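Side-chain contacts in Serine/threonine-protein kinase Tel1 (Chaetomium thermophilum, PDB 6SKY), which phosphorylates proteins on serine and threonine using ATP and probably acts as a DNA damage sensor that activates checkpoint signalling: residues 1561-1566 with 1601-1606; 1608-1613 with 1641-1646; 1614-1619 with 1634-1639; 1628-1633 with 2066-2071. One frame throughout, in Å; residues are numbered along the deposited sequence.

Contact 1 (1561-1566 with 1601-1606); sequences LLLEIL and DVIETD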
loop_
_atom_site.group_PDB
_atom_site.type_symbol
_atom_site.label_atom_id
_atom_site.label_comp_id
_atom_site.label_asym_id
_atom_site.label_seq_id
_atom_site.Cartn_x
_atom_site.Cartn_y
_atom_site.Cartn_z
ATOM N N LEU A 1561 11.211 -45.228 38.230
ATOM C CA LEU A 1561 10.343 -44.836 39.330
ATOM C C LEU A 1561 9.856 -43.402 39.169
ATOM O O LEU A 1561 8.674 -43.118 39.385
ATOM C CB LEU A 1561 11.071 -45.010 40.656
ATOM C CG LEU A 1561 10.257 -44.651 41.890
ATOM C CD1 LEU A 1561 8.972 -45.439 41.912
ATOM C CD2 LEU A 1561 11.068 -44.923 43.123
ATOM N N LEU A 1562 10.753 -42.481 38.807
ATOM C CA LEU A 1562 10.347 -41.098 38.588
ATOM C C LEU A 1562 9.314 -41.000 37.479
ATOM O O LEU A 1562 8.318 -40.283 37.609
ATOM C CB LEU A 1562 11.564 -40.242 38.252
ATOM C CG LEU A 1562 11.319 -38.767 37.943
ATOM C CD1 LEU A 1562 10.919 -38.021 39.189
ATOM C CD2 LEU A 1562 12.544 -38.146 37.329
ATOM N N LEU A 1563 9.530 -41.721 36.383
ATOM C CA LEU A 1563 8.584 -41.686 35.278
ATOM C C LEU A 1563 7.241 -42.273 35.683
ATOM O O LEU A 1563 6.194 -41.766 35.274
ATOM C CB LEU A 1563 9.161 -42.434 34.082
ATOM C CG LEU A 1563 8.707 -41.944 32.712
ATOM C CD1 LEU A 1563 9.194 -40.522 32.485
ATOM C CD2 LEU A 1563 9.207 -42.882 31.633
ATOM N N GLU A 1564 7.246 -43.332 36.497
ATOM C CA GLU A 1564 5.991 -43.899 36.978
ATOM C C GLU A 1564 5.246 -42.920 37.869
ATOM O O GLU A 1564 4.031 -42.756 37.734
ATOM C CB GLU A 1564 6.252 -45.200 37.733
ATOM C CG GLU A 1564 6.600 -46.387 36.856
ATOM C CD GLU A 1564 5.416 -46.892 36.055
ATOM O OE1 GLU A 1564 4.279 -46.443 36.311
ATOM O OE2 GLU A 1564 5.621 -47.745 35.167
ATOM N N ILE A 1565 5.956 -42.267 38.787
ATOM C CA ILE A 1565 5.324 -41.292 39.671
ATOM C C ILE A 1565 4.731 -40.143 38.870
ATOM O O ILE A 1565 3.613 -39.694 39.137
ATOM C CB ILE A 1565 6.336 -40.782 40.709
ATOM C CG1 ILE A 1565 6.743 -41.906 41.647
ATOM C CG2 ILE A 1565 5.753 -39.637 41.488
ATOM C CD1 ILE A 1565 7.893 -41.544 42.523
ATOM N N LEU A 1566 5.467 -39.648 37.876
ATOM C CA LEU A 1566 4.964 -38.538 37.077
ATOM C C LEU A 1566 3.761 -38.960 36.246
ATOM O O LEU A 1566 2.741 -38.267 36.221
ATOM C CB LEU A 1566 6.071 -37.990 36.180
ATOM C CG LEU A 1566 7.277 -37.353 36.862
ATOM C CD1 LEU A 1566 8.236 -36.858 35.817
ATOM C CD2 LEU A 1566 6.854 -36.232 37.776
ATOM N N ASP A 1601 18.443 -39.864 27.817
ATOM C CA ASP A 1601 17.516 -39.262 28.756
ATOM C C ASP A 1601 16.199 -40.022 28.751
ATOM O O ASP A 1601 15.768 -40.544 27.723
ATOM C CB ASP A 1601 17.284 -37.795 28.402
ATOM C CG ASP A 1601 16.671 -37.014 29.530
ATOM O OD1 ASP A 1601 15.633 -37.447 30.055
ATOM O OD2 ASP A 1601 17.229 -35.964 29.897
ATOM N N VAL A 1602 15.561 -40.083 29.920
ATOM C CA VAL A 1602 14.302 -40.803 30.032
ATOM C C VAL A 1602 13.200 -40.099 29.258
ATOM O O VAL A 1602 12.217 -40.735 28.867
ATOM C CB VAL A 1602 13.925 -40.994 31.514
ATOM C CG1 VAL A 1602 13.567 -39.674 32.163
ATOM C CG2 VAL A 1602 12.796 -41.986 31.653
ATOM N N ILE A 1603 13.343 -38.801 29.014
ATOM C CA ILE A 1603 12.469 -38.052 28.124
ATOM C C ILE A 1603 13.354 -37.449 27.046
ATOM O O ILE A 1603 14.135 -36.530 27.318
ATOM C CB ILE A 1603 11.679 -36.966 28.861
ATOM C CG1 ILE A 1603 10.710 -37.600 29.854
ATOM C CG2 ILE A 1603 10.931 -36.106 27.872
ATOM C CD1 ILE A 1603 9.778 -36.622 30.501
ATOM N N GLU A 1604 13.247 -37.970 25.826
ATOM C CA GLU A 1604 14.101 -37.537 24.729
ATOM C C GLU A 1604 13.354 -37.154 23.461
ATOM O O GLU A 1604 13.947 -36.493 22.602
ATOM C CB GLU A 1604 15.118 -38.632 24.385
ATOM C CG GLU A 1604 14.535 -39.827 23.676
ATOM C CD GLU A 1604 15.543 -40.945 23.496
ATOM O OE1 GLU A 1604 16.043 -41.465 24.514
ATOM O OE2 GLU A 1604 15.838 -41.300 22.334
ATOM N N THR A 1605 12.095 -37.535 23.308
ATOM C CA THR A 1605 11.303 -37.193 22.141
ATOM C C THR A 1605 10.457 -35.964 22.442
ATOM O O THR A 1605 10.203 -35.629 23.598
ATOM C CB THR A 1605 10.414 -38.372 21.738
ATOM O OG1 THR A 1605 11.194 -39.570 21.736
ATOM C CG2 THR A 1605 9.840 -38.182 20.354
ATOM N N ASP A 1606 10.044 -35.273 21.381
ATOM C CA ASP A 1606 9.164 -34.125 21.553
ATOM C C ASP A 1606 7.795 -34.544 22.063
ATOM O O ASP A 1606 7.119 -33.760 22.737
ATOM C CB ASP A 1606 9.028 -33.369 20.237
ATOM C CG ASP A 1606 10.322 -32.714 19.804
ATOM O OD1 ASP A 1606 11.309 -33.441 19.552
ATOM O OD2 ASP A 1606 10.355 -31.471 19.709
#
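Leu-1563, on helix 1557-1569, meets Val-1602 and Ile-1603 in the loop before helix 1606-1619; the meeting joins a solenoid helix to a connecting loop shaped by an Asx turn. The apolar part rests on the leucine fork. With CG anti to the backbone N (chi1 -150°), Leu-1563 presents both methyls to one branch of the valine: CD2 lies 3.7 Å from Val-1602 CG2, and CD1 lies 4.0 Å from that same CG2. The two side chains pass alongside each other in opposite senses. Leu-1563 CD1 also comes to 4.2 Å from Ile-1603 CG1, a looser touch.

Polar interactions hold the loop and do not bridge the two segments. Val-1602 is tied through its backbone to Ala-1552, while Glu-1604 forms a salt bridge with Lys-1554. Asp-1601 divides its carboxylate: OD2 pairs with Arg-1635, and OD1 takes a weak bond from Trp-1632 NE1 besides closing the turn. That closure is nearly straight: Ile-1603 N donates to Asp-1601 OD1 over 2.9 Å at 171°, reaching the oxygen on its anti side, 26° out of the carboxylate plane.

Contact 2 (1608-1613 with 1641-1646); sequences DAIKNG and FAASGE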
loop_
_atom_site.group_PDB
_atom_site.type_symbol
_atom_site.label_atom_id
_atom_site.label_comp_id
_atom_site.label_asym_id
_atom_site.label_seq_id
_atom_site.Cartn_x
_atom_site.Cartn_y
_atom_site.Cartn_z
ATOM N N ASP A 1608 7.127 -37.270 24.160
ATOM C CA ASP A 1608 7.248 -37.501 25.594
ATOM C C ASP A 1608 7.207 -36.190 26.356
ATOM O O ASP A 1608 6.560 -36.090 27.402
ATOM C CB ASP A 1608 8.544 -38.240 25.907
ATOM C CG ASP A 1608 8.873 -39.288 24.880
ATOM O OD1 ASP A 1608 8.149 -39.364 23.867
ATOM O OD2 ASP A 1608 9.851 -40.037 25.083
ATOM N N ALA A 1609 7.887 -35.169 25.839
ATOM C CA ALA A 1609 7.927 -33.889 26.527
ATOM C C ALA A 1609 6.574 -33.202 26.489
ATOM O O ALA A 1609 6.139 -32.639 27.494
ATOM C CB ALA A 1609 9.005 -33.003 25.915
ATOM N N ILE A 1610 5.882 -33.243 25.350
ATOM C CA ILE A 1610 4.552 -32.646 25.295
ATOM C C ILE A 1610 3.611 -33.358 26.255
ATOM O O ILE A 1610 2.768 -32.730 26.903
ATOM C CB ILE A 1610 4.011 -32.662 23.855
ATOM C CG1 ILE A 1610 4.782 -31.680 22.983
ATOM C CG2 ILE A 1610 2.553 -32.284 23.834
ATOM C CD1 ILE A 1610 4.230 -31.553 21.600
ATOM N N LYS A 1611 3.758 -34.675 26.381
ATOM C CA LYS A 1611 2.878 -35.439 27.256
ATOM C C LYS A 1611 3.160 -35.158 28.728
ATOM O O LYS A 1611 2.228 -35.013 29.525
ATOM C CB LYS A 1611 3.025 -36.927 26.954
ATOM C CG LYS A 1611 2.253 -37.821 27.884
ATOM C CD LYS A 1611 2.415 -39.281 27.511
ATOM C CE LYS A 1611 1.575 -40.166 28.424
ATOM N NZ LYS A 1611 1.623 -41.601 28.031
ATOM N N ASN A 1612 4.431 -35.066 29.108
ATOM C CA ASN A 1612 4.807 -34.982 30.509
ATOM C C ASN A 1612 5.144 -33.575 30.980
ATOM O O ASN A 1612 5.547 -33.416 32.133
ATOM C CB ASN A 1612 5.997 -35.899 30.776
ATOM C CG ASN A 1612 5.654 -37.354 30.589
ATOM O OD1 ASN A 1612 4.645 -37.830 31.096
ATOM N ND2 ASN A 1612 6.486 -38.068 29.851
ATOM N N GLY A 1613 4.991 -32.556 30.137
ATOM C CA GLY A 1613 5.383 -31.220 30.546
ATOM C C GLY A 1613 4.552 -30.670 31.685
ATOM O O GLY A 1613 5.083 -30.026 32.592
ATOM N N PHE A 1641 7.800 -26.690 24.994
ATOM C CA PHE A 1641 7.404 -25.427 24.378
ATOM C C PHE A 1641 7.956 -25.304 22.966
ATOM O O PHE A 1641 7.287 -24.772 22.079
ATOM C CB PHE A 1641 7.867 -24.257 25.235
ATOM C CG PHE A 1641 7.414 -22.924 24.742
ATOM C CD1 PHE A 1641 8.233 -22.143 23.969
ATOM C CD2 PHE A 1641 6.172 -22.444 25.065
ATOM C CE1 PHE A 1641 7.818 -20.922 23.529
ATOM C CE2 PHE A 1641 5.761 -21.221 24.626
ATOM C CZ PHE A 1641 6.583 -20.463 23.861
ATOM N N ALA A 1642 9.170 -25.786 22.731
ATOM C CA ALA A 1642 9.711 -25.768 21.386
ATOM C C ALA A 1642 8.980 -26.721 20.464
ATOM O O ALA A 1642 9.024 -26.536 19.248
ATOM C CB ALA A 1642 11.192 -26.119 21.407
ATOM N N ALA A 1643 8.321 -27.741 21.000
ATOM C CA ALA A 1643 7.571 -28.652 20.157
ATOM C C ALA A 1643 6.106 -28.276 20.001
ATOM O O ALA A 1643 5.476 -28.724 19.043
ATOM C CB ALA A 1643 7.663 -30.069 20.707
ATOM N N SER A 1644 5.543 -27.479 20.901
ATOM C CA SER A 1644 4.124 -27.173 20.785
ATOM C C SER A 1644 3.845 -25.682 20.790
ATOM O O SER A 1644 2.827 -25.239 20.259
ATOM C CB SER A 1644 3.345 -27.830 21.919
ATOM O OG SER A 1644 3.685 -27.265 23.171
ATOM N N GLY A 1645 4.723 -24.900 21.400
ATOM C CA GLY A 1645 4.476 -23.483 21.496
ATOM C C GLY A 1645 3.328 -23.121 22.390
ATOM O O GLY A 1645 2.786 -22.026 22.268
ATOM N N GLU A 1646 2.948 -24.014 23.296
ATOM C CA GLU A 1646 1.819 -23.825 24.191
ATOM C C GLU A 1646 2.290 -23.842 25.634
ATOM O O GLU A 1646 3.127 -24.662 26.015
ATOM C CB GLU A 1646 0.769 -24.910 23.982
ATOM C CG GLU A 1646 -0.163 -24.636 22.835
ATOM C CD GLU A 1646 -0.857 -25.882 22.347
ATOM O OE1 GLU A 1646 -0.743 -26.923 23.023
ATOM O OE2 GLU A 1646 -1.507 -25.824 21.282
#
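The helix turn around Ile-1610 faces the last turn of helix 1627-1644, and the backbones come nearest at Ile-1610 and Ser-1644, whose CA atoms are 7.1 Å apart. There the second chain leaves its helix: Gly-1645 takes a positive phi of 68°, although its N still bonds to Phe-1641 O over 2.7 Å.

One side chain reaches across. Ile-1610 is extended through CG1 (chi2 -175°), which carries CD1 between two neighbours, 3.8 Å from Ala-1643 CB and 3.8 Å from Ser-1644 CB; Ile-1610 CG1 adds a touch at 4.0 Å to Ala-1643 CB. The contact is small and lies at the surface, with 111 Å² buried in all. Ser-1644 offers carbon to it while its hydroxyl serves its own chain: OG, placed between the backbone N and the carbonyl carbon, bonds to Ser-1640 O and weakly receives Glu-1646 N.

Together the segments form the open end of a helical hairpin, 1606-1619 with 1627-1644, away from its connecting turn. Behind it, Phe-1641 has Gly-1645 CA over one ring face and packs on helices 2077-2097 and 2124-2143, while Trp-2118, on helix 2102-2119, donates its indole N-H to Ala-1642 O.

Contact 3 (1614-1619 with 1634-1639); sequences AVVWKS and GRVLGR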
loop_
_atom_site.group_PDB
_atom_site.type_symbol
_atom_site.label_atom_id
_atom_site.label_comp_id
_atom_site.label_asym_id
_atom_site.label_seq_id
_atom_site.Cartn_x
_atom_site.Cartn_y
_atom_site.Cartn_z
ATOM N N ALA A 1614 3.241 -30.901 31.653
ATOM C CA ALA A 1614 2.375 -30.366 32.695
ATOM C C ALA A 1614 2.725 -30.951 34.053
ATOM O O ALA A 1614 2.798 -30.228 35.053
ATOM C CB ALA A 1614 0.918 -30.648 32.352
ATOM N N VAL A 1615 2.982 -32.255 34.100
ATOM C CA VAL A 1615 3.300 -32.909 35.361
ATOM C C VAL A 1615 4.701 -32.541 35.821
ATOM O O VAL A 1615 4.950 -32.393 37.019
ATOM C CB VAL A 1615 3.126 -34.427 35.225
ATOM C CG1 VAL A 1615 3.379 -35.089 36.540
ATOM C CG2 VAL A 1615 1.735 -34.742 34.745
ATOM N N VAL A 1616 5.640 -32.378 34.888
ATOM C CA VAL A 1616 6.981 -31.983 35.301
ATOM C C VAL A 1616 6.989 -30.557 35.829
ATOM O O VAL A 1616 7.745 -30.239 36.747
ATOM C CB VAL A 1616 7.976 -32.171 34.147
ATOM C CG1 VAL A 1616 9.309 -31.579 34.503
ATOM C CG2 VAL A 1616 8.138 -33.635 33.857
ATOM N N TRP A 1617 6.149 -29.678 35.290
ATOM C CA TRP A 1617 6.034 -28.353 35.887
ATOM C C TRP A 1617 5.364 -28.422 37.249
ATOM O O TRP A 1617 5.801 -27.763 38.196
ATOM C CB TRP A 1617 5.260 -27.407 34.977
ATOM C CG TRP A 1617 4.938 -26.139 35.673
ATOM C CD1 TRP A 1617 3.707 -25.687 36.020
ATOM C CD2 TRP A 1617 5.870 -25.172 36.153
ATOM N NE1 TRP A 1617 3.811 -24.490 36.672
ATOM C CE2 TRP A 1617 5.133 -24.153 36.766
ATOM C CE3 TRP A 1617 7.261 -25.066 36.114
ATOM C CZ2 TRP A 1617 5.736 -23.045 37.336
ATOM C CZ3 TRP A 1617 7.853 -23.973 36.678
ATOM C CH2 TRP A 1617 7.097 -22.976 37.279
ATOM N N LYS A 1618 4.294 -29.205 37.365
ATOM C CA LYS A 1618 3.653 -29.399 38.657
ATOM C C LYS A 1618 4.637 -29.903 39.699
ATOM O O LYS A 1618 4.517 -29.573 40.881
ATOM C CB LYS A 1618 2.500 -30.379 38.507
ATOM C CG LYS A 1618 1.290 -30.052 39.322
ATOM C CD LYS A 1618 0.209 -31.064 39.054
ATOM C CE LYS A 1618 -0.120 -31.110 37.587
ATOM N NZ LYS A 1618 -1.074 -32.198 37.287
ATOM N N SER A 1619 5.618 -30.697 39.277
ATOM C CA SER A 1619 6.597 -31.243 40.206
ATOM C C SER A 1619 7.588 -30.184 40.658
ATOM O O SER A 1619 7.847 -30.039 41.856
ATOM C CB SER A 1619 7.327 -32.407 39.556
ATOM O OG SER A 1619 8.527 -32.681 40.240
ATOM N N GLY A 1634 13.665 -27.837 33.509
ATOM C CA GLY A 1634 13.743 -26.808 32.493
ATOM C C GLY A 1634 13.973 -27.374 31.112
ATOM O O GLY A 1634 13.414 -26.889 30.137
ATOM N N ARG A 1635 14.798 -28.406 31.008
ATOM C CA ARG A 1635 15.007 -29.037 29.713
ATOM C C ARG A 1635 13.718 -29.651 29.181
ATOM O O ARG A 1635 13.403 -29.526 27.995
ATOM C CB ARG A 1635 16.100 -30.086 29.828
ATOM C CG ARG A 1635 16.806 -30.371 28.552
ATOM C CD ARG A 1635 17.476 -31.704 28.641
ATOM N NE ARG A 1635 18.913 -31.603 28.826
ATOM C CZ ARG A 1635 19.692 -32.647 29.073
ATOM N NH1 ARG A 1635 19.164 -33.854 29.176
ATOM N NH2 ARG A 1635 20.994 -32.484 29.224
ATOM N N VAL A 1636 12.939 -30.287 30.054
ATOM C CA VAL A 1636 11.678 -30.888 29.623
ATOM C C VAL A 1636 10.663 -29.819 29.234
ATOM O O VAL A 1636 9.984 -29.937 28.208
ATOM C CB VAL A 1636 11.135 -31.818 30.719
ATOM C CG1 VAL A 1636 9.730 -32.246 30.406
ATOM C CG2 VAL A 1636 12.021 -33.020 30.851
ATOM N N LEU A 1637 10.539 -28.759 30.033
ATOM C CA LEU A 1637 9.606 -27.688 29.696
ATOM C C LEU A 1637 10.015 -26.968 28.422
ATOM O O LEU A 1637 9.160 -26.576 27.621
ATOM C CB LEU A 1637 9.514 -26.689 30.840
ATOM C CG LEU A 1637 8.805 -27.097 32.117
ATOM C CD1 LEU A 1637 8.934 -25.980 33.114
ATOM C CD2 LEU A 1637 7.363 -27.378 31.831
ATOM N N GLY A 1638 11.315 -26.772 28.218
ATOM C CA GLY A 1638 11.772 -26.115 27.014
ATOM C C GLY A 1638 11.535 -26.949 25.779
ATOM O O GLY A 1638 11.158 -26.424 24.736
ATOM N N ARG A 1639 11.738 -28.260 25.878
ATOM C CA ARG A 1639 11.445 -29.122 24.742
ATOM C C ARG A 1639 9.951 -29.162 24.451
ATOM O O ARG A 1639 9.539 -29.168 23.289
ATOM C CB ARG A 1639 11.989 -30.514 25.005
ATOM C CG ARG A 1639 12.023 -31.390 23.800
ATOM C CD ARG A 1639 12.666 -32.704 24.134
ATOM N NE ARG A 1639 13.943 -32.517 24.808
ATOM C CZ ARG A 1639 15.104 -32.414 24.175
ATOM N NH1 ARG A 1639 15.147 -32.484 22.856
ATOM N NH2 ARG A 1639 16.220 -32.242 24.861
#
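Trp-1617 and Leu-1637 make the tighter half of this helix pairing. Both methyls of the leucine are used: CD1 approaches the six-membered ring at an oblique angle, 3.6 Å from Trp-1617 CE3, while CD2 lies 3.8 Å from Trp-1617 CB, so the fork follows the side chain from its root to its ring. The leucine's CB does not aim straight at the other helix; chi1 of -71° sets CG beside the backbone N, and chi2 of 176° then directs the methyls, so that the end of the side chain lies nearer the other helix than its CB direction suggests. The Trp-1617 side chain also touches Leu-2070, Ser-2071, Asp-1650 and Leu-1651.

The second pair is less close. Val-1616 and Val-1636 meet at about a right angle, and a single methyl of the latter does the touching: Val-1636 CG1 stands 4.0 Å from Val-1616 CG2 and 4.1 Å from Val-1616 CB. These two apolar pairs lie side by side along a helical hairpin of the alpha solenoid, in which 1606-1619 and 1627-1644 run in broadly opposite senses; the first helix is kinked where the N atoms of residues 1614 and 1615 lack a bond to the preceding turn. The nearest CA atoms, those of Trp-1617 and Leu-1637, are 7.2 Å apart.

All four touching residues are buried. Facing elsewhere, Ala-1614 and Lys-1618 are partly exposed, the lysine leaning on Trp-1569 of helix 1557-1569. On the rear of helix 1627-1644 the charged groups are buried and paired: Arg-1639 makes a salt bridge to Asp-2095, and besides its salt bridge to Asp-1601, Arg-1635 donates from NH2 to Pro-1595 O.

Contact 4 (1628-1633 with 2066-2071); sequences EYLAWA and TVRHLS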
loop_
_atom_site.group_PDB
_atom_site.type_symbol
_atom_site.label_atom_id
_atom_site.label_comp_id
_atom_site.label_asym_id
_atom_site.label_seq_id
_atom_site.Cartn_x
_atom_site.Cartn_y
_atom_site.Cartn_z
ATOM N N GLU A 1628 20.132 -29.715 39.916
ATOM C CA GLU A 1628 20.130 -30.542 38.721
ATOM C C GLU A 1628 18.729 -31.013 38.373
ATOM O O GLU A 1628 18.414 -31.188 37.192
ATOM C CB GLU A 1628 21.084 -31.715 38.899
ATOM C CG GLU A 1628 22.511 -31.358 38.535
ATOM C CD GLU A 1628 23.519 -32.405 38.954
ATOM O OE1 GLU A 1628 23.823 -32.494 40.163
ATOM O OE2 GLU A 1628 24.013 -33.141 38.074
ATOM N N TYR A 1629 17.856 -31.172 39.364
ATOM C CA TYR A 1629 16.479 -31.498 39.024
ATOM C C TYR A 1629 15.786 -30.320 38.357
ATOM O O TYR A 1629 14.996 -30.511 37.432
ATOM C CB TYR A 1629 15.691 -31.935 40.248
ATOM C CG TYR A 1629 14.286 -32.303 39.868
ATOM C CD1 TYR A 1629 14.007 -33.521 39.288
ATOM C CD2 TYR A 1629 13.245 -31.417 40.054
ATOM C CE1 TYR A 1629 12.737 -33.848 38.918
ATOM C CE2 TYR A 1629 11.973 -31.738 39.685
ATOM C CZ TYR A 1629 11.723 -32.955 39.122
ATOM O OH TYR A 1629 10.444 -33.277 38.756
ATOM N N LEU A 1630 16.056 -29.098 38.815
ATOM C CA LEU A 1630 15.472 -27.938 38.155
ATOM C C LEU A 1630 16.022 -27.755 36.752
ATOM O O LEU A 1630 15.289 -27.330 35.860
ATOM C CB LEU A 1630 15.709 -26.679 38.975
ATOM C CG LEU A 1630 14.855 -26.555 40.224
ATOM C CD1 LEU A 1630 14.867 -25.139 40.701
ATOM C CD2 LEU A 1630 13.454 -26.999 39.945
ATOM N N ALA A 1631 17.291 -28.084 36.528
ATOM C CA ALA A 1631 17.814 -28.047 35.169
ATOM C C ALA A 1631 17.127 -29.075 34.287
ATOM O O ALA A 1631 16.792 -28.789 33.135
ATOM C CB ALA A 1631 19.319 -28.272 35.174
ATOM N N TRP A 1632 16.899 -30.280 34.808
ATOM C CA TRP A 1632 16.200 -31.297 34.028
ATOM C C TRP A 1632 14.759 -30.886 33.736
ATOM O O TRP A 1632 14.257 -31.085 32.623
ATOM C CB TRP A 1632 16.256 -32.629 34.768
ATOM C CG TRP A 1632 15.534 -33.731 34.097
ATOM C CD1 TRP A 1632 15.994 -34.515 33.091
ATOM C CD2 TRP A 1632 14.216 -34.186 34.389
ATOM N NE1 TRP A 1632 15.038 -35.423 32.727
ATOM C CE2 TRP A 1632 13.936 -35.241 33.515
ATOM C CE3 TRP A 1632 13.242 -33.796 35.301
ATOM C CZ2 TRP A 1632 12.730 -35.908 33.528
ATOM C CZ3 TRP A 1632 12.052 -34.455 35.310
ATOM C CH2 TRP A 1632 11.800 -35.500 34.431
ATOM N N ALA A 1633 14.078 -30.303 34.719
ATOM C CA ALA A 1633 12.715 -29.844 34.503
ATOM C C ALA A 1633 12.668 -28.716 33.490
ATOM O O ALA A 1633 11.734 -28.631 32.689
ATOM C CB ALA A 1633 12.096 -29.396 35.821
ATOM N N THR A 2066 16.224 -19.968 34.951
ATOM C CA THR A 2066 14.974 -19.635 34.283
ATOM C C THR A 2066 13.791 -20.317 34.950
ATOM O O THR A 2066 12.730 -19.708 35.117
ATOM C CB THR A 2066 15.045 -20.012 32.810
ATOM O OG1 THR A 2066 16.118 -19.307 32.191
ATOM C CG2 THR A 2066 13.774 -19.639 32.124
ATOM N N VAL A 2067 13.945 -21.582 35.341
ATOM C CA VAL A 2067 12.845 -22.255 36.024
ATOM C C VAL A 2067 12.588 -21.621 37.383
ATOM O O VAL A 2067 11.435 -21.449 37.795
ATOM C CB VAL A 2067 13.122 -23.758 36.142
ATOM C CG1 VAL A 2067 12.086 -24.415 37.007
ATOM C CG2 VAL A 2067 13.095 -24.372 34.796
ATOM N N ARG A 2068 13.649 -21.250 38.099
ATOM C CA ARG A 2068 13.454 -20.586 39.382
ATOM C C ARG A 2068 12.734 -19.261 39.219
ATOM O O ARG A 2068 12.015 -18.827 40.121
ATOM C CB ARG A 2068 14.787 -20.361 40.078
ATOM C CG ARG A 2068 15.399 -21.593 40.691
ATOM C CD ARG A 2068 16.410 -21.179 41.728
ATOM N NE ARG A 2068 17.260 -22.274 42.170
ATOM C CZ ARG A 2068 18.506 -22.464 41.753
ATOM N NH1 ARG A 2068 19.208 -23.486 42.216
ATOM N NH2 ARG A 2068 19.048 -21.631 40.874
ATOM N N HIS A 2069 12.930 -18.587 38.088
ATOM C CA HIS A 2069 12.242 -17.317 37.873
ATOM C C HIS A 2069 10.787 -17.532 37.474
ATOM O O HIS A 2069 9.913 -16.755 37.863
ATOM C CB HIS A 2069 12.970 -16.495 36.818
ATOM C CG HIS A 2069 12.416 -15.119 36.646
ATOM N ND1 HIS A 2069 12.219 -14.545 35.411
ATOM C CD2 HIS A 2069 12.014 -14.201 37.554
ATOM C CE1 HIS A 2069 11.718 -13.334 35.564
ATOM N NE2 HIS A 2069 11.583 -13.100 36.855
ATOM N N LEU A 2070 10.510 -18.572 36.689
ATOM C CA LEU A 2070 9.125 -18.900 36.363
ATOM C C LEU A 2070 8.341 -19.279 37.607
ATOM O O LEU A 2070 7.135 -19.029 37.687
ATOM C CB LEU A 2070 9.067 -20.042 35.357
ATOM C CG LEU A 2070 9.351 -19.791 33.886
ATOM C CD1 LEU A 2070 9.526 -21.110 33.203
ATOM C CD2 LEU A 2070 8.213 -19.044 33.267
ATOM N N SER A 2071 8.998 -19.911 38.580
ATOM C CA SER A 2071 8.307 -20.279 39.811
ATOM C C SER A 2071 8.064 -19.092 40.731
ATOM O O SER A 2071 7.318 -19.226 41.703
ATOM C CB SER A 2071 9.097 -21.338 40.571
ATOM O OG SER A 2071 9.050 -22.578 39.904
#
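The guanidinium of Arg-2068 is met obliquely by one methyl of Leu-1630, with Leu-1630 CD1 4.0 Å from Arg-2068 NE. The aromatic groups of segment 1628-1633 point elsewhere: Tyr-1629 packs edge-to-face with Phe-1592, and the indole of Trp-1632 meets that same Phe-1592 with planes at about 45°. This is helix-on-helix packing of an alpha solenoid, joining helix 1627-1644 to helix 2052-2070 of the FAT region across more than 400 residues of chain.

Leu-1630 carries the contact. The fork is shared between two residues one step apart on the partner helix. CD1 rests against the aliphatic root of the arginine, 3.6 Å from Arg-2068 CG, and the two side chains cross at about a right angle. The arginine is extended from CG to NE before chi4 (102°) turns the guanidinium out of line; the leucine's nearest approach is to the aliphatic CG, with NE slightly farther, near an exposed charged end. The other methyl, Leu-1630 CD2, is 4.1 Å from Val-2067 CG1.

Valine and backbone supply the remaining touch. The nearest CA atoms, of Leu-1630 and Val-2067, are 6.6 Å apart, close enough for the second valine branch, CG2, to lie 3.8 Å from Leu-1630 O. On its own helix, Val-2067 O accepts two bonds: one from Ser-2071 N at 3.0 Å, and a weak one from the hydroxyl Ser-2071 OG at 3.4 Å.

Overall arrangement
Contacts 2 and 3 are two levels of one hairpin, 1606-1619 with 1627-1644, their centres about 8 Å apart; contact 3 falls within the chain loop that contact 2 spans. Contact 4, about 8 Å between centres from contact 3, uses another part of helix 1627-1644 and brings in the FAT region, Gly-1634 CA lying 3.4 Å from Val-2067 CG2. Contact 1 lies about 11 Å from contact 3, centre to centre, on the same side of the chain's centre, joined to it by Leu-1566 CD1 at 3.8 Å from Val-1616 CG2. Contacts 2 and 4 do not touch, their nearest atoms being about 7 Å apart. All four lie away from the nucleotide and magnesium sites.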